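Local coordinates for protein disulphide isomerase (Xylella fastidiosa, PDB 3FK8) that belongs to the thioredoxin family and probably acts as an isomerase, consistent with catalysing the exchange of disulphide bonds in other proteins, at residues 5-10 and 37-42; 12-17 and 78-83; 31-36 and 93-98. All blocks are in the same frame, centred on the assembly; numbering follows the deposited sequence. Where two conformers were deposited one is given.

Contact 1 (5-10 and 37-42). With FMT (formic acid), chain B.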
# COMPACT_ATOMS: atom_id res chain seq x y z
N ASN A 5 -18.50 -0.32 -0.04
CA ASN A 5 -17.23 0.42 -0.26
C ASN A 5 -15.97 -0.10 0.47
O ASN A 5 -15.22 0.66 1.09
CB ASN A 5 -17.45 1.91 -0.03
CG ASN A 5 -18.56 2.44 -0.89
OD1 ASN A 5 -18.90 1.83 -1.90
ND2 ASN A 5 -19.15 3.57 -0.50
N LEU A 6 -15.75 -1.40 0.37
CA LEU A 6 -14.55 -2.08 0.91
C LEU A 6 -13.23 -1.54 0.36
O LEU A 6 -13.12 -1.26 -0.83
CB LEU A 6 -14.67 -3.56 0.59
CG LEU A 6 -15.92 -4.22 1.19
CD1 LEU A 6 -16.11 -5.63 0.69
CD2 LEU A 6 -15.84 -4.20 2.71
N PRO A 7 -12.20 -1.44 1.22
CA PRO A 7 -10.95 -0.87 0.64
C PRO A 7 -10.22 -1.77 -0.37
O PRO A 7 -9.58 -1.27 -1.28
CB PRO A 7 -10.06 -0.62 1.87
CG PRO A 7 -10.73 -1.38 3.03
CD PRO A 7 -12.17 -1.57 2.69
N TYR A 8 -10.35 -3.07 -0.22
CA TYR A 8 -9.69 -4.01 -1.11
C TYR A 8 -10.69 -4.65 -2.07
O TYR A 8 -11.80 -5.02 -1.68
CB TYR A 8 -8.95 -5.07 -0.29
CG TYR A 8 -7.79 -4.46 0.47
CD1 TYR A 8 -6.53 -4.40 -0.10
CD2 TYR A 8 -7.98 -3.88 1.71
CE1 TYR A 8 -5.49 -3.81 0.57
CE2 TYR A 8 -6.94 -3.26 2.38
CZ TYR A 8 -5.70 -3.24 1.81
OH TYR A 8 -4.65 -2.63 2.45
N ASP A 9 -10.24 -4.81 -3.31
CA ASP A 9 -11.07 -5.42 -4.32
C ASP A 9 -10.67 -6.86 -4.45
O ASP A 9 -9.62 -7.19 -5.03
CB ASP A 9 -10.90 -4.70 -5.66
CG ASP A 9 -11.79 -5.26 -6.78
OD1 ASP A 9 -12.55 -6.24 -6.54
OD2 ASP A 9 -11.69 -4.70 -7.90
N GLU A 10 -11.50 -7.74 -3.90
CA GLU A 10 -11.20 -9.15 -3.84
C GLU A 10 -11.22 -9.84 -5.21
O GLU A 10 -10.73 -10.95 -5.35
CB GLU A 10 -12.14 -9.82 -2.85
CG GLU A 10 -12.00 -9.17 -1.45
CD GLU A 10 -12.81 -9.79 -0.31
OE1 GLU A 10 -13.36 -10.90 -0.46
OE2 GLU A 10 -12.88 -9.14 0.75
N GLY A 37 -3.07 -5.80 2.04
CA GLY A 37 -3.97 -5.85 3.18
C GLY A 37 -5.19 -6.66 2.83
O GLY A 37 -5.22 -7.38 1.82
N ALA A 38 -6.24 -6.53 3.64
CA ALA A 38 -7.46 -7.28 3.40
C ALA A 38 -8.58 -6.57 4.12
O ALA A 38 -8.38 -5.87 5.12
CB ALA A 38 -7.35 -8.71 3.88
N ASN A 39 -9.82 -6.83 3.69
CA ASN A 39 -10.98 -6.15 4.26
C ASN A 39 -11.32 -6.56 5.68
O ASN A 39 -11.92 -5.77 6.40
CB ASN A 39 -12.19 -6.35 3.34
CG ASN A 39 -12.03 -5.63 2.03
OD1 ASN A 39 -11.51 -4.52 1.97
ND2 ASN A 39 -12.44 -6.27 0.95
N TRP A 40 -10.93 -7.77 6.08
CA TRP A 40 -11.21 -8.23 7.45
C TRP A 40 -10.33 -7.56 8.47
O TRP A 40 -10.63 -7.64 9.66
CB TRP A 40 -11.05 -9.77 7.56
CG TRP A 40 -9.70 -10.24 7.26
CD1 TRP A 40 -9.25 -10.76 6.04
CD2 TRP A 40 -8.56 -10.28 8.15
NE1 TRP A 40 -7.91 -11.08 6.15
CE2 TRP A 40 -7.45 -10.78 7.41
CE3 TRP A 40 -8.35 -9.92 9.49
CZ2 TRP A 40 -6.18 -10.96 7.99
CZ3 TRP A 40 -7.11 -10.10 10.06
CH2 TRP A 40 -6.02 -10.61 9.31
N CYS A 41 -9.22 -6.94 8.04
CA CYS A 41 -8.25 -6.44 8.98
C CYS A 41 -8.52 -5.00 9.40
O CYS A 41 -8.55 -4.09 8.57
CB CYS A 41 -6.90 -6.54 8.34
SG CYS A 41 -5.60 -5.77 9.41
N THR A 42 -8.79 -4.83 10.69
CA THR A 42 -9.19 -3.53 11.17
C THR A 42 -8.06 -2.51 11.01
O THR A 42 -8.32 -1.34 10.78
CB THR A 42 -9.78 -3.60 12.62
OG1 THR A 42 -8.78 -4.06 13.55
CG2 THR A 42 -10.93 -4.56 12.60
C FMT B . -7.88 -7.64 12.64
O1 FMT B . -9.08 -7.36 12.52
O2 FMT B . -6.92 -6.87 12.44
O HOH W 1 -10.13 -8.84 1.69

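Contact 2 (12-17 and 78-83)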
# COMPACT_ATOMS: atom_id res chain seq x y z
N ALA A 12 -10.02 -8.16 -8.07
CA ALA A 12 -9.05 -7.54 -8.95
C ALA A 12 -7.98 -8.54 -9.42
O ALA A 12 -7.59 -9.46 -8.69
CB ALA A 12 -8.42 -6.35 -8.26
N ASP A 13 -7.50 -8.31 -10.64
CA ASP A 13 -6.32 -8.96 -11.18
C ASP A 13 -5.15 -8.11 -10.69
O ASP A 13 -4.78 -7.12 -11.32
CB ASP A 13 -6.44 -9.00 -12.73
CG ASP A 13 -5.18 -9.50 -13.41
OD1 ASP A 13 -4.13 -9.78 -12.74
OD2 ASP A 13 -5.25 -9.56 -14.69
N ALA A 14 -4.60 -8.47 -9.52
CA ALA A 14 -3.62 -7.60 -8.90
C ALA A 14 -2.35 -7.46 -9.76
O ALA A 14 -1.76 -6.39 -9.81
CB ALA A 14 -3.30 -8.14 -7.51
N TRP A 15 -1.87 -8.53 -10.41
CA TRP A 15 -0.68 -8.39 -11.25
C TRP A 15 -0.85 -7.36 -12.36
O TRP A 15 0.04 -6.56 -12.64
CB TRP A 15 -0.27 -9.71 -11.90
CG TRP A 15 0.51 -10.60 -10.96
CD1 TRP A 15 0.04 -11.65 -10.22
CD2 TRP A 15 1.91 -10.49 -10.67
NE1 TRP A 15 1.06 -12.20 -9.49
CE2 TRP A 15 2.23 -11.53 -9.77
CE3 TRP A 15 2.92 -9.62 -11.11
CZ2 TRP A 15 3.55 -11.71 -9.27
CZ3 TRP A 15 4.24 -9.79 -10.58
CH2 TRP A 15 4.52 -10.84 -9.68
N THR A 16 -2.03 -7.40 -13.00
CA THR A 16 -2.34 -6.42 -14.05
C THR A 16 -2.36 -5.02 -13.48
O THR A 16 -1.73 -4.11 -14.05
CB THR A 16 -3.61 -6.76 -14.77
OG1 THR A 16 -3.42 -8.03 -15.40
CG2 THR A 16 -3.86 -5.77 -15.91
N GLN A 17 -3.01 -4.87 -12.32
CA GLN A 17 -3.08 -3.56 -11.65
C GLN A 17 -1.71 -3.03 -11.27
O GLN A 17 -1.44 -1.85 -11.46
CB GLN A 17 -4.01 -3.56 -10.45
CG GLN A 17 -5.46 -3.74 -10.90
CD GLN A 17 -6.48 -3.55 -9.81
OE1 GLN A 17 -6.19 -3.76 -8.64
NE2 GLN A 17 -7.72 -3.18 -10.20
N LEU A 78 -0.36 -14.27 -2.83
CA LEU A 78 0.84 -14.44 -2.03
C LEU A 78 2.10 -14.36 -2.86
O LEU A 78 3.14 -13.92 -2.38
CB LEU A 78 0.78 -15.78 -1.30
CG LEU A 78 -0.38 -15.94 -0.31
CD1 LEU A 78 -0.22 -17.30 0.35
CD2 LEU A 78 -0.39 -14.82 0.71
N GLU A 79 2.04 -14.79 -4.10
CA GLU A 79 3.22 -14.73 -4.94
C GLU A 79 3.58 -13.30 -5.31
O GLU A 79 4.72 -13.01 -5.59
CB GLU A 79 3.06 -15.61 -6.16
CG GLU A 79 2.24 -15.03 -7.26
CD GLU A 79 0.75 -14.94 -7.02
OE1 GLU A 79 0.21 -15.44 -5.99
OE2 GLU A 79 0.11 -14.37 -7.94
N LEU A 80 2.60 -12.40 -5.31
CA LEU A 80 2.90 -11.02 -5.57
C LEU A 80 3.58 -10.38 -4.35
O LEU A 80 4.53 -9.60 -4.50
CB LEU A 80 1.61 -10.36 -6.06
CG LEU A 80 1.53 -8.89 -6.36
CD1 LEU A 80 2.51 -8.56 -7.46
CD2 LEU A 80 0.11 -8.55 -6.81
N SER A 81 3.17 -10.76 -3.14
CA SER A 81 3.94 -10.39 -1.96
C SER A 81 5.39 -10.94 -2.06
O SER A 81 6.35 -10.23 -1.81
CB SER A 81 3.22 -10.87 -0.67
OG SER A 81 4.04 -10.58 0.46
N GLN A 82 5.51 -12.22 -2.38
CA GLN A 82 6.86 -12.81 -2.45
C GLN A 82 7.74 -12.09 -3.46
O GLN A 82 8.94 -11.94 -3.24
CB GLN A 82 6.77 -14.28 -2.78
CG GLN A 82 6.18 -15.12 -1.66
CD GLN A 82 6.09 -16.58 -2.06
OE1 GLN A 82 5.53 -16.92 -3.09
NE2 GLN A 82 6.65 -17.45 -1.22
N ALA A 83 7.16 -11.63 -4.58
CA ALA A 83 7.93 -11.02 -5.66
C ALA A 83 8.56 -9.70 -5.24
O ALA A 83 9.57 -9.29 -5.77
CB ALA A 83 7.05 -10.80 -6.89

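Contact 3 (31-36 and 93-98)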
# COMPACT_ATOMS: atom_id res chain seq x y z
N PRO A 31 7.35 7.25 -7.87
CA PRO A 31 7.32 5.90 -7.26
C PRO A 31 5.89 5.36 -7.17
O PRO A 31 4.89 6.13 -7.18
CB PRO A 31 7.88 6.16 -5.87
CG PRO A 31 7.57 7.58 -5.57
CD PRO A 31 7.62 8.30 -6.88
N THR A 32 5.78 4.04 -7.10
CA THR A 32 4.51 3.36 -6.90
C THR A 32 4.44 2.80 -5.48
O THR A 32 5.41 2.23 -4.99
CB THR A 32 4.35 2.24 -7.91
OG1 THR A 32 4.38 2.80 -9.22
CG2 THR A 32 3.04 1.45 -7.70
N LEU A 33 3.31 3.00 -4.83
CA LEU A 33 3.04 2.47 -3.52
C LEU A 33 2.12 1.26 -3.64
O LEU A 33 1.00 1.37 -4.14
CB LEU A 33 2.35 3.56 -2.76
CG LEU A 33 1.94 3.31 -1.35
CD1 LEU A 33 3.20 3.09 -0.50
CD2 LEU A 33 1.11 4.48 -0.78
N LEU A 34 2.63 0.11 -3.25
CA LEU A 34 1.83 -1.11 -3.17
C LEU A 34 1.39 -1.31 -1.71
O LEU A 34 2.24 -1.36 -0.82
CB LEU A 34 2.67 -2.29 -3.58
CG LEU A 34 3.34 -2.28 -4.94
CD1 LEU A 34 4.05 -3.58 -5.27
CD2 LEU A 34 2.34 -1.92 -6.03
N VAL A 35 0.08 -1.40 -1.51
CA VAL A 35 -0.47 -1.54 -0.16
C VAL A 35 -1.11 -2.90 -0.07
O VAL A 35 -2.11 -3.18 -0.75
CB VAL A 35 -1.52 -0.44 0.18
CG1 VAL A 35 -1.92 -0.57 1.63
CG2 VAL A 35 -0.95 0.95 -0.15
N PHE A 36 -0.50 -3.78 0.73
CA PHE A 36 -1.00 -5.16 0.92
C PHE A 36 -1.88 -5.23 2.16
O PHE A 36 -1.46 -4.83 3.25
CB PHE A 36 0.17 -6.10 1.09
CG PHE A 36 1.02 -6.28 -0.14
CD1 PHE A 36 0.84 -7.41 -0.95
CD2 PHE A 36 1.99 -5.34 -0.50
CE1 PHE A 36 1.64 -7.58 -2.09
CE2 PHE A 36 2.79 -5.54 -1.64
CZ PHE A 36 2.62 -6.63 -2.41
N PRO A 93 -1.59 -4.01 7.68
CA PRO A 93 -1.20 -3.63 6.31
C PRO A 93 0.28 -3.50 6.19
O PRO A 93 0.98 -3.22 7.16
CB PRO A 93 -1.91 -2.28 6.11
CG PRO A 93 -2.01 -1.73 7.52
CD PRO A 93 -2.28 -2.92 8.39
N ALA A 94 0.80 -3.71 4.99
CA ALA A 94 2.23 -3.60 4.67
C ALA A 94 2.38 -2.87 3.37
O ALA A 94 1.49 -2.91 2.53
CB ALA A 94 2.86 -4.97 4.59
N VAL A 95 3.49 -2.17 3.19
CA VAL A 95 3.68 -1.42 1.97
C VAL A 95 5.03 -1.73 1.31
O VAL A 95 5.99 -2.11 2.00
CB VAL A 95 3.43 0.12 2.09
CG1 VAL A 95 1.97 0.48 2.66
CG2 VAL A 95 4.39 0.68 2.98
N VAL A 96 5.04 -1.57 -0.00
CA VAL A 96 6.27 -1.59 -0.80
C VAL A 96 6.28 -0.29 -1.59
O VAL A 96 5.28 0.07 -2.19
CB VAL A 96 6.32 -2.80 -1.77
CG1 VAL A 96 7.60 -2.81 -2.61
CG2 VAL A 96 6.18 -4.07 -1.02
N VAL A 97 7.43 0.39 -1.63
CA VAL A 97 7.60 1.56 -2.49
C VAL A 97 8.51 1.07 -3.63
O VAL A 97 9.61 0.56 -3.38
CB VAL A 97 8.32 2.72 -1.72
CG1 VAL A 97 8.65 3.90 -2.65
CG2 VAL A 97 7.49 3.15 -0.51
N VAL A 98 8.03 1.18 -4.86
CA VAL A 98 8.83 0.79 -6.02
C VAL A 98 9.19 2.09 -6.74
O VAL A 98 8.30 2.91 -7.05
CB VAL A 98 7.99 -0.14 -6.95
CG1 VAL A 98 8.82 -0.69 -8.13
CG2 VAL A 98 7.40 -1.29 -6.10

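Contact 1 (5-10 and 37-42)
Asn39 faces Tyr8 across the approach to a helix that begins, as in thioredoxins, with a CxxC pattern, here Cys41 and Cys44. Its carboxamide reads the polypeptide much as another backbone would. Asn39 OD1 takes the Tyr8 N-H in the carbonyl plane, on a lone pair, with Tyr8 N at 2.9 Å, while Asn39 ND2 returns a nearly straight bond (171°) to Tyr8 O at 3.0 Å. Leu6 CB lies 3.5 Å from Asn39 ND2, the two side chains crossing at about a right angle. The second N-H of ND2 goes to Glu10. These two side chains meet tip to tip, the carboxylate and amide planes 26° apart, and Asn39 ND2 meets Glu10 OE2 on its anti side at 2.9 Å. All three polar positions of the amide are thereby used, which fixes its flip.

The Tyr8 ring is turned 59° from that amide. One face lies on the backbone, with Gly37 C 3.5 Å above the ring centre and Ala38 N toward the rim; Asn39 OD1 comes to the ring edge. At Gly37, CA comes within 3.4 Å of Tyr8 OH. The Tyr8 side chain also touches Cys44 of helix 42-51. A formic acid, probably from the crystallisation liquor, accepts from Thr42 N through O1 at 3.1 Å. A water completes the join, donating to Glu10 OE2 and accepting from Asn39 N.

Contact 2 (12-17 and 78-83)
The indole of Trp15 spreads over Leu80, and Leu80 CD1 sits under one face, 3.5 Å from the centroid of the Trp15 six-membered ring and only 1° off the normal. This is a well-centred CH-pi contact, with CD1 almost equidistant from the six ring carbons. At the edge, Trp15 NE1 donates to Glu79 OE2 at 2.8 Å. The acceptor lies in the indole plane, and the carboxylate is met on its anti side with its own plane turned 29° from the ring. Glu79 reaches this place by a folded chain: CG stands between its backbone N and carbonyl carbon (chi1 79°), and a bend at chi2 brings CD round toward the indole. At the far end of the ring Trp15 CH2 meets Ala83 CB at 3.8 Å.

Beneath the tryptophan, the other methyl of Leu80, CD2, presses on Ala14 CB at 3.5 Å. One leucine thus serves two consecutive residues of the first helical turn, a turn whose N-cap is Asp13, with OD1 accepting from Thr16 N.

Polar bonding lies toward the surface and apolar packing toward the interior. The start of helix 14-28 is joined in this way to the short helix 78-83, and both Ala14 and Leu80 rest on Ile69 of strand 65-70.

Contact 3 (31-36 and 93-98)
Thr32 and Val98 open a run of six backbone hydrogen bonds that joins strands 32-36 and 94-98 as antiparallel neighbours in the central sheet of the thioredoxin fold. Three hydrogen-bonded pairs, Thr32 with Val98, Leu34 with Val96 and Phe36 with Ala94, each exchange two N-H to O bonds. Thr32 N lies 2.8 Å from Val98 O, whereas Ala94 N to Phe36 O at the other end is longer, 3.1 Å. The strand directions lie 161° apart. Between these pairs, alpha hydrogens approach carbonyls, closest where Val95 CA stands 3.1 Å from Leu34 O.

Apolar side chains meet on both faces. On the face bearing Leu34 and Phe36, Val96 CG2 lies 3.7 Å from Phe36 CE2, the two side chains crossing obliquely, while Leu34 CD1 reaches Val98 CG2. The Phe36 ring turns its edge to Ala94 O. Helix 14-28 covers Thr32, Leu34 and Val98 through Val18, Ala21 and Leu22; Phe36 lies instead against Pro87, Ile88 and Ser81. On the opposite face Leu33 CD1 comes to Val95 CB at 3.9 Å. Val35 and Val95 lie side by side, pointing the same way, and make contact through CG2 and CG1.

Pro93, preceded by a cis peptide bond as in thioredoxins, enters the strand, and Pro93 CA contacts Phe36 O at 3.3 Å. Within the three hydrogen-bonded pairs N-H and C=O groups satisfy each other, and mainly apolar side chains lie on both faces, consistent with a dry core, at whose end Pro93 lies beside Cys44 of the probable redox motif.

How the contacts relate
Contact 3 is the core of the fold: two central strands, buried on both faces, joined by regular backbone bonds and hydrocarbon. Contacts 1 and 2 are only partly buried, and each relies on a side chain for its polar bonds, an amide in one and an indole in the other. Contacts 1 and 3 share strand 32-37, while contact 2 joins helices that pack on the sheet. Tyr8 OH of contact 1 packs on Val35 CG1 at 3.5 Å; contact 2 lies against the other face, where Ser81 CA meets Phe36 CE1 at 3.6 Å. Contact 1 and the cis-proline of contact 3 converge on the probable redox motif, whereas contact 2 pairs peripheral helices.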